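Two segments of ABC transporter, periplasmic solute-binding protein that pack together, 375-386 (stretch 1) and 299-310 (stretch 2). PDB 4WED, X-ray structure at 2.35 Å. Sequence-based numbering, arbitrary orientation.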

ATOM      1  N   VAL A 375     -12.538  -5.193  -9.097  1.00116.87           N
ATOM      2  CA  VAL A 375     -12.558  -3.843  -8.521  1.00112.34           C
ATOM      3  C   VAL A 375     -14.000  -3.420  -8.190  1.00113.73           C
ATOM      4  O   VAL A 375     -14.717  -2.962  -9.075  1.00105.50           O
ATOM      5  CB  VAL A 375     -11.955  -2.788  -9.479  1.00106.53           C
ATOM      6  CG1 VAL A 375     -11.394  -1.631  -8.675  1.00106.61           C
ATOM      7  CG2 VAL A 375     -10.879  -3.371 -10.390  1.00106.66           C
ATOM      8  N   PRO A 376     -14.442  -3.568  -6.920  1.00121.36           N
ATOM      9  CA  PRO A 376     -15.844  -3.209  -6.686  1.00121.29           C
ATOM     10  C   PRO A 376     -16.144  -1.742  -7.037  1.00111.17           C
ATOM     11  O   PRO A 376     -15.388  -0.846  -6.686  1.00113.57           O
ATOM     12  CB  PRO A 376     -16.049  -3.505  -5.189  1.00128.39           C
ATOM     13  CG  PRO A 376     -15.005  -4.520  -4.854  1.00130.13           C
ATOM     14  CD  PRO A 376     -13.819  -4.128  -5.704  1.00129.96           C
ATOM     15  N   GLY A 377     -17.289  -1.533  -7.674  1.00103.30           N
ATOM     16  CA  GLY A 377     -17.683  -0.244  -8.198  1.00 93.45           C
ATOM     17  C   GLY A 377     -17.178  -0.053  -9.608  1.00 87.65           C
ATOM     18  O   GLY A 377     -17.404   0.969 -10.229  1.00 86.96           O
ATOM     19  N   SER A 378     -16.532  -1.075 -10.136  1.00 84.17           N
ATOM     20  CA  SER A 378     -15.856  -0.953 -11.400  1.00 80.45           C
ATOM     21  C   SER A 378     -16.798  -0.586 -12.532  1.00 82.46           C
ATOM     22  O   SER A 378     -16.472   0.259 -13.350  1.00 77.56           O
ATOM     23  CB  SER A 378     -15.199  -2.282 -11.729  1.00 87.65           C
ATOM     24  OG  SER A 378     -14.169  -2.131 -12.676  1.00 86.35           O
ATOM     25  N   ARG A 379     -17.961  -1.221 -12.596  1.00 81.60           N
ATOM     26  CA  ARG A 379     -18.919  -0.923 -13.654  1.00 80.32           C
ATOM     27  C   ARG A 379     -19.459   0.488 -13.561  1.00 76.84           C
ATOM     28  O   ARG A 379     -19.623   1.166 -14.552  1.00 74.46           O
ATOM     29  CB  ARG A 379     -20.066  -1.929 -13.653  1.00 79.06           C
ATOM     30  N   VAL A 380     -19.739   0.909 -12.342  1.00 84.37           N
ATOM     31  CA  VAL A 380     -20.308   2.230 -12.057  1.00 86.39           C
ATOM     32  C   VAL A 380     -19.393   3.342 -12.524  1.00 84.93           C
ATOM     33  O   VAL A 380     -19.822   4.283 -13.182  1.00 88.14           O
ATOM     34  CB  VAL A 380     -20.525   2.413 -10.538  1.00 92.89           C
ATOM     35  N   ILE A 381     -18.120   3.232 -12.178  1.00 85.88           N
ATOM     36  CA  ILE A 381     -17.097   4.127 -12.710  1.00 85.14           C
ATOM     37  C   ILE A 381     -17.194   4.247 -14.227  1.00 83.41           C
ATOM     38  O   ILE A 381     -17.086   5.346 -14.782  1.00 82.43           O
ATOM     39  CB  ILE A 381     -15.689   3.593 -12.399  1.00 86.81           C
ATOM     40  CG1 ILE A 381     -15.353   3.783 -10.933  1.00 88.78           C
ATOM     41  CG2 ILE A 381     -14.634   4.303 -13.226  1.00 86.44           C
ATOM     42  CD1 ILE A 381     -14.178   2.923 -10.538  1.00 91.58           C
ATOM     43  N   ALA A 382     -17.374   3.110 -14.893  1.00 80.96           N
ATOM     44  CA  ALA A 382     -17.373   3.064 -16.337  1.00 75.55           C
ATOM     45  C   ALA A 382     -18.502   3.906 -16.918  1.00 76.65           C
ATOM     46  O   ALA A 382     -18.340   4.557 -17.962  1.00 76.37           O
ATOM     47  CB  ALA A 382     -17.472   1.634 -16.806  1.00 78.20           C
ATOM     48  N   GLU A 383     -19.627   3.928 -16.222  1.00 75.41           N
ATOM     49  CA  GLU A 383     -20.822   4.618 -16.706  1.00 77.15           C
ATOM     50  C   GLU A 383     -20.763   6.107 -16.449  1.00 75.36           C
ATOM     51  O   GLU A 383     -21.369   6.867 -17.172  1.00 84.74           O
ATOM     52  CB  GLU A 383     -22.061   4.030 -16.053  1.00 83.70           C
ATOM     53  CG  GLU A 383     -22.197   2.536 -16.327  1.00 89.52           C
ATOM     54  CD  GLU A 383     -23.516   1.959 -15.852  1.00101.06           C
ATOM     55  OE1 GLU A 383     -23.969   2.374 -14.761  1.00102.79           O
ATOM     56  OE2 GLU A 383     -24.086   1.090 -16.563  1.00104.39           O
ATOM     57  N   VAL A 384     -20.051   6.522 -15.411  1.00 74.16           N
ATOM     58  CA  VAL A 384     -19.743   7.930 -15.226  1.00 79.35           C
ATOM     59  C   VAL A 384     -18.869   8.409 -16.394  1.00 76.39           C
ATOM     60  O   VAL A 384     -19.176   9.391 -17.062  1.00 74.09           O
ATOM     61  CB  VAL A 384     -18.941   8.170 -13.933  1.00 84.43           C
ATOM     62  CG1 VAL A 384     -18.478   9.625 -13.839  1.00 87.29           C
ATOM     63  CG2 VAL A 384     -19.767   7.795 -12.720  1.00 87.85           C
ATOM     64  N   ILE A 385     -17.784   7.684 -16.620  1.00 69.88           N
ATOM     65  CA  ILE A 385     -16.811   8.008 -17.666  1.00 68.74           C
ATOM     66  C   ILE A 385     -17.444   8.022 -19.063  1.00 65.83           C
ATOM     67  O   ILE A 385     -17.283   8.975 -19.815  1.00 71.36           O
ATOM     68  CB  ILE A 385     -15.630   7.010 -17.621  1.00 65.96           C
ATOM     69  CG1 ILE A 385     -14.848   7.234 -16.326  1.00 69.78           C
ATOM     70  CG2 ILE A 385     -14.732   7.156 -18.837  1.00 65.11           C
ATOM     71  CD1 ILE A 385     -13.943   6.095 -15.935  1.00 69.60           C
ATOM     72  N   GLN A 386     -18.163   6.968 -19.394  1.00 62.56           N
ATOM     73  CA  GLN A 386     -18.783   6.849 -20.691  1.00 65.54           C
ATOM     74  C   GLN A 386     -19.649   8.072 -21.019  1.00 69.11           C
ATOM     75  O   GLN A 386     -19.744   8.535 -22.190  1.00 65.23           O
ATOM     76  CB  GLN A 386     -19.678   5.611 -20.665  1.00 66.24           C
ATOM     77  CG  GLN A 386     -20.631   5.461 -21.834  1.00 62.65           C
ATOM     78  CD  GLN A 386     -21.581   4.296 -21.624  1.00 66.85           C
ATOM     79  OE1 GLN A 386     -22.556   4.402 -20.867  1.00 70.70           O
ATOM     80  NE2 GLN A 386     -21.311   3.182 -22.297  1.00 65.75           N
TER
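Stretch 2 299-310: GIDRAAISKVLY

Stretch 2 lies on stretch 1 as one helix on another, running roughly against it. Ile300 and Asp301 are in the loop that leads into the helix, which begins at Arg302; in stretch 1 a type II turn from Val375 to Ser378 leads into a helix that starts at Ser378, with Gly377 at the N-cap position just before it. The N-to-C directions of the two axes differ by 145°, a splayed antiparallel crossing, and the axes approach to 9.7 Å. The register follows from this direction: Gly377 faces Leu309, with CA of one 6.0 Å from CA of the other; Ile381 faces Ile305, CA to CA 6.2 Å; and Ile385 faces Ile300, again 6.2 Å between CA atoms. Climbing one helix means descending the other.

No hydrogen bond crosses between the modelled atoms. The contact is built mainly from aliphatic side chains, and its rule is spacing: Gly377, Ile381 and Ile385 recur every four residues, as do Val380 and Val384, while stretch 2 answers with Ala304, Ile305, Val308 and Leu309.

Leu309 is the most heavily covered residue. Its CB points toward stretch 1, and chi1 t with chi2 p places CD1 against the turn, 3.4 Å from Gly377 CA and 3.6 Å from Pro376 O, while CD2 meets Ile381 CD1 at 3.2 Å, a tight approach for two methyls. Gly377 is fitted to this twice over. It has a positive phi of 89°, and at its backbone angles a CB would be jammed against the preceding carbonyl oxygen; an ideal CB would also stand 1.9 Å from Leu309 CD1. Glycine thus suits both the third position of the type II turn and the close approach of the leucine methyl.

The CB atoms of Ile381 and Ile385 point sideways, and both side chains are m at chi1 and t at chi2. In a helix, m for isoleucine and t for valine are the chi1 wells that best keep the branches at CB clear of the backbone. From Ile381, CD1 reaches Leu309 while CG2 lies 3.9 Å from Ile305 CD1. Ile305 keeps chi1 m but departs at chi2, -88°; its CB points sideways too, yet its end comes nearer, and the same CD1 lies 4.0 Å from Ile385 CG1. One methyl thus touches two successive turns of the facing helix. Ile300, m and t like its partner Ile385, extends from the loop to bring CD1 within 4.3 Å of Ile385 CG2.

The CA-to-CB bond of Val384 points toward stretch 2. With chi1 t its two methyls part: CG1 sits 4.2 Å from Ala304 CB, and CG2 is 4.0 Å from Val308 CG2. Val308, also t, has its CG1 4.4 Å from Val380 CB; Val380 is modelled only to CB, so its full packing cannot be read.

The side-chain hydrogen bond within stretch 2 lies at the start of its helix. Asp301, chi1 t, caps its own helix, with OD1 accepting from Ala304 N at 2.7 Å. Arg302 points its CB away from stretch 1.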

ATOM      1  N   GLY A 299     -10.905  15.015 -19.984  1.00 67.85           N
ATOM      2  CA  GLY A 299     -12.346  14.877 -20.244  1.00 65.41           C
ATOM      3  C   GLY A 299     -13.093  14.168 -19.127  1.00 63.03           C
ATOM      4  O   GLY A 299     -14.320  14.169 -19.082  1.00 68.30           O
ATOM      5  N   ILE A 300     -12.346  13.576 -18.211  1.00 63.96           N
ATOM      6  CA  ILE A 300     -12.901  12.808 -17.110  1.00 63.20           C
ATOM      7  C   ILE A 300     -12.981  13.693 -15.880  1.00 66.37           C
ATOM      8  O   ILE A 300     -12.118  14.591 -15.698  1.00 68.44           O
ATOM      9  CB  ILE A 300     -11.988  11.609 -16.842  1.00 63.23           C
ATOM     10  CG1 ILE A 300     -12.251  10.549 -17.911  1.00 66.12           C
ATOM     11  CG2 ILE A 300     -12.206  11.039 -15.450  1.00 66.26           C
ATOM     12  CD1 ILE A 300     -11.213   9.425 -17.948  1.00 68.84           C
ATOM     13  N   ASP A 301     -14.004  13.450 -15.044  1.00 65.11           N
ATOM     14  CA  ASP A 301     -14.136  14.106 -13.742  1.00 67.39           C
ATOM     15  C   ASP A 301     -13.822  13.163 -12.564  1.00 69.49           C
ATOM     16  O   ASP A 301     -14.642  12.357 -12.151  1.00 67.54           O
ATOM     17  CB  ASP A 301     -15.511  14.709 -13.561  1.00 71.38           C
ATOM     18  CG  ASP A 301     -15.575  15.643 -12.379  1.00 76.05           C
ATOM     19  OD1 ASP A 301     -15.224  15.250 -11.258  1.00 82.25           O
ATOM     20  OD2 ASP A 301     -15.978  16.789 -12.557  1.00 88.63           O
ATOM     21  N   ARG A 302     -12.629  13.299 -12.020  1.00 70.36           N
ATOM     22  CA  ARG A 302     -12.185  12.462 -10.927  1.00 66.09           C
ATOM     23  C   ARG A 302     -13.065  12.675  -9.720  1.00 65.69           C
ATOM     24  O   ARG A 302     -13.369  11.747  -9.000  1.00 67.51           O
ATOM     25  CB  ARG A 302     -10.728  12.759 -10.604  1.00 59.04           C
ATOM     26  CG  ARG A 302      -9.765  12.125 -11.583  1.00 55.14           C
ATOM     27  CD  ARG A 302      -8.675  13.074 -12.014  1.00 53.09           C
ATOM     28  NE  ARG A 302      -7.724  12.409 -12.881  1.00 51.91           N
ATOM     29  CZ  ARG A 302      -7.695  12.531 -14.197  1.00 53.62           C
ATOM     30  NH1 ARG A 302      -8.558  13.303 -14.814  1.00 58.76           N
ATOM     31  NH2 ARG A 302      -6.794  11.880 -14.898  1.00 57.48           N
ATOM     32  N   ALA A 303     -13.460  13.917  -9.504  1.00 65.56           N
ATOM     33  CA  ALA A 303     -14.328  14.283  -8.387  1.00 63.76           C
ATOM     34  C   ALA A 303     -15.669  13.558  -8.414  1.00 62.55           C
ATOM     35  O   ALA A 303     -16.190  13.201  -7.370  1.00 67.22           O
ATOM     36  CB  ALA A 303     -14.543  15.788  -8.369  1.00 62.46           C
ATOM     37  N   ALA A 304     -16.223  13.356  -9.598  1.00 61.68           N
ATOM     38  CA  ALA A 304     -17.456  12.597  -9.775  1.00 63.25           C
ATOM     39  C   ALA A 304     -17.178  11.110  -9.526  1.00 64.13           C
ATOM     40  O   ALA A 304     -17.995  10.388  -8.966  1.00 63.40           O
ATOM     41  CB  ALA A 304     -17.983  12.806 -11.185  1.00 63.59           C
ATOM     42  N   ILE A 305     -16.003  10.652  -9.942  1.00 65.46           N
ATOM     43  CA  ILE A 305     -15.585   9.270  -9.623  1.00 65.70           C
ATOM     44  C   ILE A 305     -15.593   9.090  -8.103  1.00 63.65           C
ATOM     45  O   ILE A 305     -16.075   8.081  -7.574  1.00 63.06           O
ATOM     46  CB  ILE A 305     -14.158   8.948 -10.090  1.00 65.92           C
ATOM     47  CG1 ILE A 305     -13.958   9.271 -11.566  1.00 70.38           C
ATOM     48  CG2 ILE A 305     -13.821   7.482  -9.830  1.00 65.25           C
ATOM     49  CD1 ILE A 305     -14.320   8.168 -12.500  1.00 73.13           C
ATOM     50  N   SER A 306     -15.055  10.080  -7.398  1.00 61.03           N
ATOM     51  CA  SER A 306     -14.916   9.963  -5.969  1.00 61.44           C
ATOM     52  C   SER A 306     -16.267   9.968  -5.298  1.00 69.64           C
ATOM     53  O   SER A 306     -16.448   9.221  -4.339  1.00 74.06           O
ATOM     54  CB  SER A 306     -14.085  11.076  -5.410  1.00 60.00           C
ATOM     55  OG  SER A 306     -14.303  11.143  -4.015  1.00 64.24           O
ATOM     56  N   LYS A 307     -17.187  10.818  -5.793  1.00 71.90           N
ATOM     57  CA  LYS A 307     -18.581  10.938  -5.283  1.00 76.80           C
ATOM     58  C   LYS A 307     -19.342   9.603  -5.380  1.00 78.45           C
ATOM     59  O   LYS A 307     -19.812   9.065  -4.390  1.00 76.42           O
ATOM     60  CB  LYS A 307     -19.362  12.021  -6.068  1.00 78.25           C
ATOM     61  CG  LYS A 307     -20.728  12.394  -5.489  1.00 86.31           C
ATOM     62  CD  LYS A 307     -21.704  13.055  -6.496  1.00 87.95           C
ATOM     63  N   VAL A 308     -19.415   9.068  -6.590  1.00 78.56           N
ATOM     64  CA  VAL A 308     -20.205   7.891  -6.880  1.00 78.12           C
ATOM     65  C   VAL A 308     -19.598   6.663  -6.210  1.00 80.39           C
ATOM     66  O   VAL A 308     -20.289   5.873  -5.591  1.00 86.52           O
ATOM     67  CB  VAL A 308     -20.331   7.695  -8.410  1.00 79.10           C
ATOM     68  CG1 VAL A 308     -21.067   6.418  -8.739  1.00 82.94           C
ATOM     69  CG2 VAL A 308     -21.053   8.877  -9.052  1.00 78.87           C
ATOM     70  N   LEU A 309     -18.300   6.489  -6.298  1.00 81.82           N
ATOM     71  CA  LEU A 309     -17.743   5.253  -5.821  1.00 81.10           C
ATOM     72  C   LEU A 309     -17.381   5.286  -4.345  1.00 76.26           C
ATOM     73  O   LEU A 309     -17.565   4.292  -3.666  1.00 79.32           O
ATOM     74  CB  LEU A 309     -16.533   4.845  -6.662  1.00 83.85           C
ATOM     75  CG  LEU A 309     -15.933   3.471  -6.314  1.00 89.65           C
ATOM     76  CD1 LEU A 309     -16.976   2.381  -6.093  1.00 93.23           C
ATOM     77  CD2 LEU A 309     -14.984   3.033  -7.411  1.00 91.87           C
ATOM     78  N   TYR A 310     -16.862   6.405  -3.851  1.00 71.56           N
ATOM     79  CA  TYR A 310     -16.371   6.480  -2.472  1.00 69.11           C
ATOM     80  C   TYR A 310     -17.128   7.499  -1.644  1.00 69.27           C
ATOM     81  O   TYR A 310     -16.639   7.929  -0.591  1.00 67.85           O
ATOM     82  CB  TYR A 310     -14.882   6.825  -2.472  1.00 71.20           C
ATOM     83  CG  TYR A 310     -14.058   5.765  -3.162  1.00 74.59           C
ATOM     84  CD1 TYR A 310     -13.651   4.607  -2.474  1.00 76.94           C
ATOM     85  CD2 TYR A 310     -13.712   5.887  -4.504  1.00 75.15           C
ATOM     86  CE1 TYR A 310     -12.924   3.609  -3.099  1.00 74.15           C
ATOM     87  CE2 TYR A 310     -12.967   4.897  -5.148  1.00 76.64           C
ATOM     88  CZ  TYR A 310     -12.584   3.757  -4.445  1.00 78.33           C
ATOM     89  OH  TYR A 310     -11.867   2.764  -5.087  1.00 75.88           O
TER